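Local coordinates for genome polyprotein (Chicken sicinivirus JSY, PDB 6QWT) that acts as the 3D RNA-dependent RNA polymerase piece of the viral polyprotein, probably copying the viral RNA genome during replication, at residues A73-F78 / L253-Q258; R187-G192 / P265-K270; E195-Q200 / Y204-G209; K247-E252 / N304-N309; I310-A315 / I329-D334. All coordinates share one frame; numbering follows the deposited sequence.

Contact 1: residues A73-F78 / L253-Q258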
# COMPACT_ATOMS: atom_id res chain seq x y z
N ALA A 73 -15.51 2.34 -17.88
CA ALA A 73 -14.81 2.89 -16.73
C ALA A 73 -13.33 3.12 -17.03
O ALA A 73 -12.75 4.12 -16.60
CB ALA A 73 -14.96 1.96 -15.52
N VAL A 74 -12.72 2.20 -17.78
CA VAL A 74 -11.33 2.37 -18.19
C VAL A 74 -11.17 3.67 -18.99
O VAL A 74 -10.30 4.49 -18.70
CB VAL A 74 -10.84 1.15 -19.00
CG1 VAL A 74 -9.47 1.43 -19.60
CG2 VAL A 74 -10.81 -0.09 -18.12
N LYS A 75 -12.03 3.86 -19.99
CA LYS A 75 -11.97 5.07 -20.81
C LYS A 75 -12.22 6.31 -19.97
O LYS A 75 -11.54 7.33 -20.15
CB LYS A 75 -12.97 4.98 -21.95
CG LYS A 75 -12.78 3.78 -22.86
CD LYS A 75 -11.40 3.81 -23.52
CE LYS A 75 -11.17 2.58 -24.38
NZ LYS A 75 -9.86 2.66 -25.09
N LEU A 76 -13.18 6.25 -19.05
CA LEU A 76 -13.49 7.41 -18.22
C LEU A 76 -12.30 7.81 -17.36
O LEU A 76 -11.95 8.99 -17.28
CB LEU A 76 -14.71 7.12 -17.35
CG LEU A 76 -15.17 8.27 -16.45
CD1 LEU A 76 -15.48 9.51 -17.28
CD2 LEU A 76 -16.38 7.84 -15.64
N TYR A 77 -11.67 6.83 -16.70
CA TYR A 77 -10.55 7.14 -15.82
C TYR A 77 -9.39 7.75 -16.60
O TYR A 77 -8.86 8.81 -16.23
CB TYR A 77 -10.10 5.88 -15.08
CG TYR A 77 -8.83 6.06 -14.29
CD1 TYR A 77 -8.82 6.83 -13.14
CD2 TYR A 77 -7.64 5.47 -14.70
CE1 TYR A 77 -7.66 7.01 -12.41
CE2 TYR A 77 -6.47 5.65 -13.98
CZ TYR A 77 -6.49 6.42 -12.83
OH TYR A 77 -5.34 6.61 -12.10
N PHE A 78 -8.98 7.11 -17.70
CA PHE A 78 -7.86 7.64 -18.48
C PHE A 78 -8.22 8.94 -19.19
O PHE A 78 -7.31 9.72 -19.50
CB PHE A 78 -7.39 6.60 -19.49
CG PHE A 78 -6.49 5.56 -18.89
CD1 PHE A 78 -5.13 5.81 -18.74
CD2 PHE A 78 -7.00 4.35 -18.47
CE1 PHE A 78 -4.30 4.86 -18.18
CE2 PHE A 78 -6.18 3.39 -17.91
CZ PHE A 78 -4.83 3.65 -17.77
N LEU A 253 -1.79 1.74 -21.01
CA LEU A 253 -0.44 2.20 -20.75
C LEU A 253 0.51 1.86 -21.89
O LEU A 253 1.49 2.57 -22.11
CB LEU A 253 0.07 1.59 -19.44
CG LEU A 253 -0.66 2.02 -18.17
CD1 LEU A 253 -0.09 1.29 -16.96
CD2 LEU A 253 -0.57 3.52 -17.99
N ALA A 254 0.22 0.79 -22.64
CA ALA A 254 1.04 0.45 -23.80
C ALA A 254 1.04 1.57 -24.82
O ALA A 254 2.06 1.83 -25.48
CB ALA A 254 0.55 -0.85 -24.43
N LYS A 255 -0.10 2.25 -24.98
CA LYS A 255 -0.20 3.35 -25.94
C LYS A 255 0.40 4.64 -25.41
O LYS A 255 0.78 5.50 -26.21
CB LYS A 255 -1.67 3.57 -26.32
CG LYS A 255 -2.30 2.38 -27.04
CD LYS A 255 -3.73 2.65 -27.47
CE LYS A 255 -4.68 2.46 -26.31
NZ LYS A 255 -6.08 2.87 -26.64
N ILE A 256 0.52 4.78 -24.10
CA ILE A 256 1.03 6.00 -23.48
C ILE A 256 2.55 5.97 -23.33
O ILE A 256 3.22 6.97 -23.60
CB ILE A 256 0.34 6.21 -22.12
CG1 ILE A 256 -1.15 6.53 -22.32
CG2 ILE A 256 1.02 7.31 -21.32
CD1 ILE A 256 -1.95 6.48 -21.04
N ILE A 257 3.11 4.85 -22.91
CA ILE A 257 4.53 4.77 -22.58
C ILE A 257 5.33 4.54 -23.86
O ILE A 257 5.10 3.57 -24.59
CB ILE A 257 4.80 3.66 -21.56
CG1 ILE A 257 4.19 4.03 -20.21
CG2 ILE A 257 6.30 3.40 -21.42
CD1 ILE A 257 4.08 2.86 -19.25
N GLN A 258 6.28 5.44 -24.13
CA GLN A 258 7.12 5.36 -25.32
C GLN A 258 8.38 4.56 -24.98
O GLN A 258 9.13 4.93 -24.07
CB GLN A 258 7.49 6.75 -25.82
CG GLN A 258 6.31 7.70 -25.93
CD GLN A 258 5.30 7.24 -26.96
OE1 GLN A 258 5.65 6.96 -28.11
NE2 GLN A 258 4.04 7.15 -26.56
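Phe78 carries the apolar part of this contact, its ring reaching across from helix 70-81 to the last turn of helix 243-256. Leu253 comes in at the ring edge, near the ring plane, with CD2 4.0 Å from Phe78 CE1, and the two side chains run at about a right angle. Ile256 approaches more slantwise: its CD1 sits 4.0 Å from Phe78 CD1 and equally close to CE1. With chi1 at -80°, the Phe78 ring lies beside its own backbone N, where Val74 O falls in the plane at its edge and Tyr77 CD2 sits over one face.

Helix 243-256 belongs to the palm of the polymerase fold; helix 70-81, from the N-terminal part of the chain, packs against it near the surface. Helix 243-256 follows the motif A strand 230-235, and right after its end the chain goes into strand 257-258, which pairs in parallel with strand 86-87 through backbone bonds of Ile256 and Gln258 to Leu86.

The charged part lies on the exposed side. Lys75 NZ and Lys255 NZ are 4.1 Å apart, their side chains crossing at about a right angle. Between them they share the carboxylate of Glu252: Lys75 makes a salt bridge to OE1, while Lys255 keeps a long, weak ion pair with OE2. The acid probably offsets the charge of the pair.

The two segments exchange no hydrogen bonds. Within 253-258, Ile257 N reaches Leu253 O at 2.9 Å, closing the helix, and Gln258 NE2 folds back to Ile256 O at 3.1 Å, approaching from well above the carbonyl plane.

Contact 2: residues R187-G192 / P265-K270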
# COMPACT_ATOMS: atom_id res chain seq x y z
N ARG A 187 10.78 -0.30 -12.70
CA ARG A 187 11.03 1.13 -12.57
C ARG A 187 11.54 1.73 -13.86
O ARG A 187 11.42 2.95 -14.06
CB ARG A 187 12.02 1.40 -11.43
CG ARG A 187 11.53 0.97 -10.06
CD ARG A 187 12.59 1.19 -9.00
NE ARG A 187 12.18 2.21 -8.05
CZ ARG A 187 12.81 3.37 -7.88
NH1 ARG A 187 13.88 3.67 -8.61
NH2 ARG A 187 12.36 4.25 -6.99
N MET A 188 12.10 0.93 -14.76
CA MET A 188 12.48 1.45 -16.07
C MET A 188 11.24 1.64 -16.94
O MET A 188 11.01 2.73 -17.47
CB MET A 188 13.48 0.51 -16.74
CG MET A 188 14.88 0.56 -16.12
SD MET A 188 15.97 -0.72 -16.78
CE MET A 188 16.23 -0.12 -18.45
N LEU A 189 10.42 0.59 -17.07
CA LEU A 189 9.27 0.65 -17.97
C LEU A 189 8.23 1.65 -17.50
O LEU A 189 7.68 2.41 -18.31
CB LEU A 189 8.64 -0.74 -18.09
CG LEU A 189 9.48 -1.85 -18.70
CD1 LEU A 189 8.78 -3.19 -18.55
CD2 LEU A 189 9.77 -1.55 -20.16
N PHE A 190 7.94 1.67 -16.20
CA PHE A 190 6.86 2.48 -15.64
C PHE A 190 7.36 3.68 -14.84
O PHE A 190 6.55 4.36 -14.21
CB PHE A 190 5.96 1.61 -14.77
CG PHE A 190 5.38 0.43 -15.50
CD1 PHE A 190 4.25 0.57 -16.29
CD2 PHE A 190 5.96 -0.82 -15.39
CE1 PHE A 190 3.71 -0.52 -16.96
CE2 PHE A 190 5.43 -1.91 -16.05
CZ PHE A 190 4.30 -1.76 -16.84
N GLY A 191 8.67 3.95 -14.86
CA GLY A 191 9.19 5.05 -14.06
C GLY A 191 8.64 6.40 -14.48
O GLY A 191 8.43 7.28 -13.63
N GLY A 192 8.42 6.60 -15.78
CA GLY A 192 7.78 7.82 -16.23
C GLY A 192 6.39 7.99 -15.66
O GLY A 192 6.00 9.08 -15.26
N PRO A 265 8.67 -4.16 -28.17
CA PRO A 265 7.54 -3.22 -28.22
C PRO A 265 6.35 -3.63 -27.37
O PRO A 265 5.49 -2.78 -27.09
CB PRO A 265 7.17 -3.18 -29.70
CG PRO A 265 7.58 -4.52 -30.21
CD PRO A 265 8.82 -4.90 -29.44
N ASP A 266 6.25 -4.89 -26.95
CA ASP A 266 5.17 -5.35 -26.10
C ASP A 266 5.60 -5.52 -24.64
O ASP A 266 4.92 -6.22 -23.88
CB ASP A 266 4.58 -6.66 -26.64
CG ASP A 266 5.57 -7.82 -26.58
OD1 ASP A 266 6.79 -7.58 -26.70
OD2 ASP A 266 5.12 -8.97 -26.43
N ALA A 267 6.70 -4.87 -24.24
CA ALA A 267 7.22 -5.08 -22.89
C ALA A 267 6.25 -4.60 -21.83
O ALA A 267 6.21 -5.16 -20.73
CB ALA A 267 8.56 -4.37 -22.74
N VAL A 268 5.46 -3.57 -22.13
CA VAL A 268 4.50 -3.04 -21.17
C VAL A 268 3.45 -4.10 -20.84
O VAL A 268 3.22 -4.44 -19.67
CB VAL A 268 3.88 -1.75 -21.71
CG1 VAL A 268 4.81 -0.57 -21.44
CG2 VAL A 268 3.67 -1.88 -23.21
N GLN A 269 2.79 -4.64 -21.87
CA GLN A 269 1.77 -5.66 -21.64
C GLN A 269 2.36 -6.90 -21.00
O GLN A 269 1.74 -7.53 -20.14
CB GLN A 269 1.08 -6.02 -22.96
CG GLN A 269 0.21 -4.92 -23.54
CD GLN A 269 0.83 -4.28 -24.77
OE1 GLN A 269 2.05 -4.10 -24.83
NE2 GLN A 269 0.00 -3.94 -25.74
N LYS A 270 3.58 -7.28 -21.41
CA LYS A 270 4.19 -8.49 -20.87
C LYS A 270 4.56 -8.32 -19.40
O LYS A 270 4.42 -9.26 -18.61
CB LYS A 270 5.42 -8.88 -21.70
CG LYS A 270 5.07 -9.47 -23.06
CD LYS A 270 4.91 -10.98 -22.99
CE LYS A 270 4.32 -11.55 -24.28
NZ LYS A 270 2.85 -11.80 -24.16
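Leu189 and Phe190 pack against Ala267 and Val268 in a buried contact in which apolar side chains of one segment meet both a methyl and backbone carbonyls of the other, where the end of helix 180-189 meets the first turn of helix 267-276, in the polymerase fold next to helix 243-256. Leu189 uses both branches: CD2 touches Ala267 CB at 4.0 Å, while CD1 lies 3.9 Å from the carbonyl, Ala267 O. The side chain thus straddles the first residue of the helix, meeting its methyl and its backbone together. The CA atoms of Leu189 and Val268 are 6.8 Å apart, consistent with the small side chain of Ala267 at this point.

Phe190 sits at the break between two helices, the first residue to leave helical angles after 180-189 and the N-cap position of 191-198. Its chi1 of -57° keeps the ring beside its own N and carries the far tip across, so that CZ comes 4.0 Å from Val268 O, which lies at the ring edge near the plane. The Val268 side chain itself comes no nearer than 4.6 Å, from CG1 to Phe190 CE1, although 187-192 buries much of the residue.

Around this pair the layers continue: Leu189 also meets Leu146 of helix 136-147 and the loop residues Leu259 and Ile263, and both Phe190 and Val268 lean on Ile257 of strand 257-258, with Ala254 of helix 243-256 beside Val268.

Contact 3: residues E195-Q200 / Y204-G209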
# COMPACT_ATOMS: atom_id res chain seq x y z
N GLU A 195 6.90 8.71 -11.88
CA GLU A 195 7.26 10.11 -11.71
C GLU A 195 6.03 11.00 -11.73
O GLU A 195 5.84 11.86 -10.86
CB GLU A 195 8.24 10.54 -12.80
CG GLU A 195 9.69 10.22 -12.52
CD GLU A 195 10.61 10.88 -13.52
OE1 GLU A 195 10.22 11.02 -14.70
OE2 GLU A 195 11.72 11.28 -13.12
N ALA A 196 5.16 10.81 -12.73
CA ALA A 196 4.02 11.69 -12.91
C ALA A 196 3.04 11.58 -11.74
O ALA A 196 2.44 12.58 -11.33
CB ALA A 196 3.31 11.37 -14.23
N MET A 197 2.87 10.38 -11.19
CA MET A 197 1.87 10.16 -10.15
C MET A 197 2.43 10.36 -8.75
O MET A 197 1.82 11.05 -7.93
CB MET A 197 1.27 8.75 -10.29
CG MET A 197 0.53 8.54 -11.59
SD MET A 197 -0.18 6.89 -11.71
CE MET A 197 -1.36 6.92 -10.36
N HIS A 198 3.59 9.75 -8.46
CA HIS A 198 4.18 9.85 -7.13
C HIS A 198 4.51 11.29 -6.75
O HIS A 198 4.39 11.66 -5.58
CB HIS A 198 5.44 8.98 -7.06
CG HIS A 198 5.95 8.75 -5.67
ND1 HIS A 198 6.78 9.63 -5.02
CD2 HIS A 198 5.74 7.72 -4.81
CE1 HIS A 198 7.06 9.16 -3.81
NE2 HIS A 198 6.44 8.00 -3.67
N SER A 199 4.91 12.11 -7.72
CA SER A 199 5.24 13.51 -7.44
C SER A 199 4.01 14.41 -7.37
O SER A 199 4.16 15.60 -7.11
CB SER A 199 6.20 14.05 -8.50
OG SER A 199 5.49 14.48 -9.65
N GLN A 200 2.81 13.88 -7.62
CA GLN A 200 1.58 14.68 -7.57
C GLN A 200 0.48 13.88 -6.88
O GLN A 200 -0.57 13.61 -7.47
CB GLN A 200 1.15 15.11 -8.97
CG GLN A 200 2.19 15.93 -9.72
CD GLN A 200 1.77 16.26 -11.14
OE1 GLN A 200 1.49 17.41 -11.47
NE2 GLN A 200 1.73 15.24 -11.99
N TYR A 204 -4.88 11.97 -10.42
CA TYR A 204 -5.10 10.64 -11.00
C TYR A 204 -5.79 9.69 -10.01
O TYR A 204 -5.65 8.47 -10.11
CB TYR A 204 -3.79 10.03 -11.50
CG TYR A 204 -2.95 11.01 -12.27
CD1 TYR A 204 -3.40 11.56 -13.47
CD2 TYR A 204 -1.70 11.40 -11.81
CE1 TYR A 204 -2.63 12.47 -14.18
CE2 TYR A 204 -0.93 12.31 -12.51
CZ TYR A 204 -1.40 12.84 -13.69
OH TYR A 204 -0.63 13.74 -14.39
N GLY A 205 -6.54 10.26 -9.06
CA GLY A 205 -7.26 9.45 -8.10
C GLY A 205 -6.39 8.63 -7.18
O GLY A 205 -6.87 7.66 -6.59
N SER A 206 -5.11 8.99 -7.04
CA SER A 206 -4.17 8.21 -6.26
C SER A 206 -3.49 9.08 -5.21
O SER A 206 -3.05 10.20 -5.49
CB SER A 206 -3.10 7.58 -7.16
OG SER A 206 -2.08 6.99 -6.38
N ALA A 207 -3.40 8.55 -3.99
CA ALA A 207 -2.71 9.21 -2.89
C ALA A 207 -1.32 8.63 -2.65
O ALA A 207 -0.66 9.01 -1.68
CB ALA A 207 -3.54 9.11 -1.61
N VAL A 208 -0.86 7.72 -3.51
CA VAL A 208 0.45 7.10 -3.33
C VAL A 208 1.53 8.17 -3.44
O VAL A 208 1.52 9.01 -4.35
CB VAL A 208 0.66 5.98 -4.36
CG1 VAL A 208 2.08 5.45 -4.29
CG2 VAL A 208 -0.36 4.87 -4.12
N GLY A 209 2.49 8.13 -2.51
CA GLY A 209 3.53 9.13 -2.43
C GLY A 209 3.19 10.33 -1.58
O GLY A 209 3.98 11.28 -1.53
O HOH W 1 0.36 8.21 -6.58
O HOH W 2 5.76 13.06 -3.22
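Met197 and Tyr204 meet where a loop turns back on the end of helix 191-198 before leading to helix 212-222 in the polymerase fold, against the motif B helix 298-316 and the motif C strand 327-332. This side is densely packed. Met197 CG lies 3.6 Å from Tyr204 CD2, oblique to the ring. The thioether then bends at chi3 (64°), which brings CE to 3.7 Å from Ser206 CB. At the edge of the Tyr204 ring, in its plane, sits Ala196 O, and the same oxygen takes a nearly straight bond from Gln200 NE2 (2.8 Å, 173°), in the carbonyl plane on a lone pair. That bond sets Gln200 NE2 at the edge of the phenol ring, the amide steeply inclined to it. Phe83 stacks on Tyr204, and Tyr77 OH bonds to Tyr204 O.

Toward the other end, His198 lays one ring face over Gly209. The glycine CA is 3.6 Å from the ring centroid, a CH-pi contact reached with CG anti to the backbone N (chi1 -166°). Gly209 has no side chain to come between its backbone and His198 O.

Between these two packed ends, water takes over from direct contact. One water sits 2.7 Å from Ser206 OG, close to Val208 O as well. On the more open side near the imidazole, a second water spans the two carbonyls, donating to His198 O at 3.1 Å and to Gly209 O at 3.0 Å.

Contact 4: residues K247-E252 / N304-N309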
# COMPACT_ATOMS: atom_id res chain seq x y z
N LYS A 247 -5.27 -6.29 -17.31
CA LYS A 247 -5.03 -6.42 -18.74
C LYS A 247 -5.47 -5.17 -19.49
O LYS A 247 -4.75 -4.68 -20.37
CB LYS A 247 -5.77 -7.65 -19.27
CG LYS A 247 -5.38 -8.07 -20.68
CD LYS A 247 -6.43 -8.99 -21.29
CE LYS A 247 -7.35 -8.23 -22.23
NZ LYS A 247 -8.76 -8.73 -22.20
N LEU A 248 -6.64 -4.63 -19.16
CA LEU A 248 -7.11 -3.42 -19.83
C LEU A 248 -6.22 -2.22 -19.50
O LEU A 248 -5.96 -1.38 -20.36
CB LEU A 248 -8.56 -3.14 -19.45
CG LEU A 248 -9.55 -4.18 -20.00
CD1 LEU A 248 -10.94 -3.99 -19.42
CD2 LEU A 248 -9.57 -4.12 -21.51
N ILE A 249 -5.75 -2.13 -18.26
CA ILE A 249 -4.84 -1.05 -17.89
C ILE A 249 -3.54 -1.17 -18.67
O ILE A 249 -2.97 -0.17 -19.12
CB ILE A 249 -4.59 -1.06 -16.37
CG1 ILE A 249 -5.85 -0.60 -15.63
CG2 ILE A 249 -3.40 -0.18 -16.01
CD1 ILE A 249 -5.78 -0.79 -14.14
N GLY A 250 -3.05 -2.40 -18.86
CA GLY A 250 -1.82 -2.59 -19.60
C GLY A 250 -1.93 -2.14 -21.04
O GLY A 250 -0.98 -1.58 -21.60
N GLU A 251 -3.09 -2.37 -21.66
CA GLU A 251 -3.27 -1.96 -23.05
C GLU A 251 -3.35 -0.44 -23.19
O GLU A 251 -2.88 0.11 -24.19
CB GLU A 251 -4.52 -2.62 -23.63
CG GLU A 251 -4.32 -4.09 -23.96
CD GLU A 251 -5.62 -4.88 -23.99
OE1 GLU A 251 -6.70 -4.25 -24.05
OE2 GLU A 251 -5.56 -6.13 -23.95
N GLU A 252 -3.92 0.25 -22.20
CA GLU A 252 -3.91 1.71 -22.22
C GLU A 252 -2.50 2.25 -22.02
O GLU A 252 -2.05 3.14 -22.76
CB GLU A 252 -4.85 2.27 -21.15
CG GLU A 252 -6.31 1.88 -21.31
CD GLU A 252 -6.96 2.51 -22.53
OE1 GLU A 252 -7.90 1.90 -23.09
OE2 GLU A 252 -6.53 3.61 -22.95
N ASN A 304 -2.35 -0.54 -8.30
CA ASN A 304 -3.53 -0.87 -7.49
C ASN A 304 -4.47 0.32 -7.40
O ASN A 304 -5.70 0.14 -7.44
CB ASN A 304 -3.10 -1.32 -6.10
CG ASN A 304 -2.99 -2.83 -5.99
OD1 ASN A 304 -2.55 -3.50 -6.92
ND2 ASN A 304 -3.37 -3.36 -4.84
N SER A 305 -3.92 1.53 -7.24
CA SER A 305 -4.75 2.74 -7.23
C SER A 305 -5.56 2.84 -8.51
O SER A 305 -6.77 3.10 -8.47
CB SER A 305 -3.87 3.98 -7.07
OG SER A 305 -3.31 4.06 -5.78
N MET A 306 -4.91 2.66 -9.66
CA MET A 306 -5.63 2.70 -10.92
C MET A 306 -6.69 1.62 -10.99
O MET A 306 -7.83 1.89 -11.38
CB MET A 306 -4.64 2.59 -12.08
CG MET A 306 -3.55 3.65 -12.02
SD MET A 306 -2.33 3.58 -13.36
CE MET A 306 -3.38 3.66 -14.78
N VAL A 307 -6.36 0.40 -10.56
CA VAL A 307 -7.35 -0.68 -10.50
C VAL A 307 -8.54 -0.26 -9.65
O VAL A 307 -9.70 -0.45 -10.03
CB VAL A 307 -6.70 -1.97 -9.96
CG1 VAL A 307 -7.78 -2.98 -9.57
CG2 VAL A 307 -5.76 -2.57 -10.99
N ASN A 308 -8.27 0.30 -8.47
CA ASN A 308 -9.34 0.71 -7.58
C ASN A 308 -10.20 1.80 -8.22
O ASN A 308 -11.44 1.74 -8.15
CB ASN A 308 -8.74 1.20 -6.26
CG ASN A 308 -9.66 0.98 -5.09
OD1 ASN A 308 -10.87 0.85 -5.26
ND2 ASN A 308 -9.09 0.91 -3.90
N ASN A 309 -9.57 2.80 -8.84
CA ASN A 309 -10.33 3.85 -9.52
C ASN A 309 -11.23 3.26 -10.60
O ASN A 309 -12.42 3.59 -10.67
CB ASN A 309 -9.38 4.88 -10.12
CG ASN A 309 -9.04 6.02 -9.16
OD1 ASN A 309 -9.52 7.15 -9.32
ND2 ASN A 309 -8.21 5.72 -8.17
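Ile249, Met306 and Val307, which form this contact, bring no flat group to it; the nearest on the same helix is the amide of Asn309. One face of that amide has Ile329 CG2 and Cys331 SG beside it, the other the Tyr77 ring, while its N-H edge bonds to Ser305 O and Gly205 O. Ser305 O lies near the amide plane and takes the bond from Asn309 ND2 at 3.0 Å, although the nitrogen stands well above the plane of that carbonyl. The two bonds of ND2 fix the rotation of the amide, on the side of the helix turned from Ile249. Separately, the backbone Asn309 N bonds to Ser305 O at 2.8 Å.

Across the helix pair everything is aliphatic. Of residues 247-252, only Ile249 touches the other segment. Its CD1 reaches 3.6 Å from Val307 CG2, the side chains meeting at about a right angle, and also lies 3.8 Å from Val307 N, close to the backbone itself. Its other branch, CG2, meets Met306 CE at 4.0 Å. The methionine bends at chi3 (55°) to turn that methyl back, and Phe78 of helix 70-81 packs on it from beyond.

This is palm architecture: helix 243-256, downstream of motif A, packed against the long helix 298-316 of motif B.

Contact 5: residues I310-A315 / I329-D334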
# COMPACT_ATOMS: atom_id res chain seq x y z
N ILE A 310 -10.68 2.38 -11.44
CA ILE A 310 -11.44 1.79 -12.53
C ILE A 310 -12.62 0.99 -11.98
O ILE A 310 -13.75 1.09 -12.48
CB ILE A 310 -10.54 0.90 -13.40
CG1 ILE A 310 -9.33 1.69 -13.92
CG2 ILE A 310 -11.33 0.28 -14.55
CD1 ILE A 310 -9.55 2.38 -15.22
N SER A 311 -12.37 0.18 -10.96
CA SER A 311 -13.42 -0.68 -10.41
C SER A 311 -14.56 0.15 -9.83
O SER A 311 -15.74 -0.11 -10.10
CB SER A 311 -12.83 -1.61 -9.36
OG SER A 311 -11.76 -2.36 -9.91
N LEU A 312 -14.22 1.17 -9.03
CA LEU A 312 -15.25 2.04 -8.45
C LEU A 312 -16.06 2.73 -9.54
O LEU A 312 -17.30 2.79 -9.47
CB LEU A 312 -14.61 3.07 -7.53
CG LEU A 312 -14.01 2.56 -6.22
CD1 LEU A 312 -13.00 3.56 -5.68
CD2 LEU A 312 -15.10 2.28 -5.20
N LEU A 313 -15.38 3.28 -10.55
CA LEU A 313 -16.08 3.94 -11.65
C LEU A 313 -17.01 2.98 -12.38
O LEU A 313 -18.11 3.36 -12.79
CB LEU A 313 -15.07 4.56 -12.61
CG LEU A 313 -14.33 5.80 -12.10
CD1 LEU A 313 -13.05 6.05 -12.89
CD2 LEU A 313 -15.21 7.03 -12.14
N SER A 314 -16.59 1.71 -12.54
CA SER A 314 -17.46 0.75 -13.21
C SER A 314 -18.72 0.47 -12.40
O SER A 314 -19.75 0.08 -12.96
CB SER A 314 -16.69 -0.55 -13.49
OG SER A 314 -16.61 -1.37 -12.33
N ALA A 315 -18.65 0.66 -11.08
CA ALA A 315 -19.83 0.52 -10.23
C ALA A 315 -20.72 1.76 -10.32
O ALA A 315 -21.95 1.64 -10.41
CB ALA A 315 -19.41 0.28 -8.78
N ILE A 329 -12.27 10.65 -6.69
CA ILE A 329 -11.82 9.45 -6.00
C ILE A 329 -10.39 9.67 -5.53
O ILE A 329 -9.60 10.32 -6.21
CB ILE A 329 -11.92 8.21 -6.92
CG1 ILE A 329 -13.39 7.89 -7.24
CG2 ILE A 329 -11.25 7.00 -6.28
CD1 ILE A 329 -13.58 6.79 -8.28
N LEU A 330 -10.08 9.16 -4.34
CA LEU A 330 -8.72 9.18 -3.81
C LEU A 330 -8.43 7.82 -3.19
O LEU A 330 -9.12 7.41 -2.26
CB LEU A 330 -8.52 10.30 -2.79
CG LEU A 330 -7.08 10.55 -2.33
CD1 LEU A 330 -6.23 11.10 -3.48
CD2 LEU A 330 -7.08 11.51 -1.16
N CYS A 331 -7.40 7.15 -3.70
CA CYS A 331 -7.11 5.77 -3.35
C CYS A 331 -5.67 5.63 -2.90
O CYS A 331 -4.76 6.29 -3.42
CB CYS A 331 -7.37 4.84 -4.56
SG CYS A 331 -9.10 4.59 -4.98
N TYR A 332 -5.46 4.75 -1.91
CA TYR A 332 -4.14 4.25 -1.55
C TYR A 332 -4.31 2.76 -1.27
O TYR A 332 -4.79 2.38 -0.20
CB TYR A 332 -3.54 4.98 -0.35
CG TYR A 332 -2.02 4.87 -0.26
CD1 TYR A 332 -1.23 6.00 -0.06
CD2 TYR A 332 -1.38 3.64 -0.38
CE1 TYR A 332 0.16 5.90 0.03
CE2 TYR A 332 0.00 3.53 -0.30
CZ TYR A 332 0.76 4.67 -0.10
OH TYR A 332 2.13 4.56 -0.02
N GLY A 333 -3.90 1.92 -2.22
CA GLY A 333 -4.13 0.49 -2.07
C GLY A 333 -5.61 0.18 -2.11
O GLY A 333 -6.32 0.55 -3.05
N ASP A 334 -6.10 -0.51 -1.10
CA ASP A 334 -7.53 -0.77 -1.00
C ASP A 334 -8.26 0.33 -0.23
O ASP A 334 -9.48 0.27 -0.11
CB ASP A 334 -7.77 -2.12 -0.33
CG ASP A 334 -6.92 -2.31 0.90
OD1 ASP A 334 -6.17 -1.38 1.25
OD2 ASP A 334 -7.00 -3.40 1.51
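Ser311 O, one residue before the Leu312 and Leu313 pair that packs on Ile329, is gripped twice: by Ser314 OG at 2.7 Å and by Ala315 N at 3.2 Å. The hydroxyl stands 20° from the carbonyl plane, its chi1 of 79° turning it back along the helix, and Trp67 NE1 bonds to that same Ser314 OG. Ser311 OG in turn bonds to Val307 O and to Tyr359 OH.

On the side facing the strand the contact is oily and buried. Ile329 is shared between neighbouring leucines. Its CG2 meets Leu312 CD1 at 3.9 Å, while its CD1 lies against both Leu312 CB (3.9 Å) and Leu313 CG (4.0 Å), filling the notch between them. Two residues on, with its side chain on the same side of the strand, Cys331 places SG 4.1 Å from Leu312 CD1, so the one methyl serves both strand residues.

The axes of helix 310-315 and strand 329-332 come within 10.3 Å and run at 142°, closer to antiparallel than crossed. Tyr332 ends the strand, and Gly333 and Asp334 form the turn of the YGDD sequence, motif C, so this is the packing of the motif B helix against the motif C strand and its hairpin in the polymerase palm.

In the fold
From the N terminus, helix 70-81 waits until helix 243-256 arrives to close contact 1, a long loop that holds contact 3 nested within it. Contact 2 opens inside that loop and closes beyond it, so the two cross; contact 3, the short reversal after helix 191-198, is nested in contact 2 too. Contact 4 starts on helix 243-256 and closes on helix 298-316, crossing contacts 1 and 2. Contact 5 follows in series, returning from the same motif B helix to the motif C strand. Together they tie helices 70-81, 180-189 and 191-198 to helices 243-256, 267-276 and 298-316 and the antiparallel palm sheet, where the backbones of Ala207 and Cys331 join contacts 3 and 5.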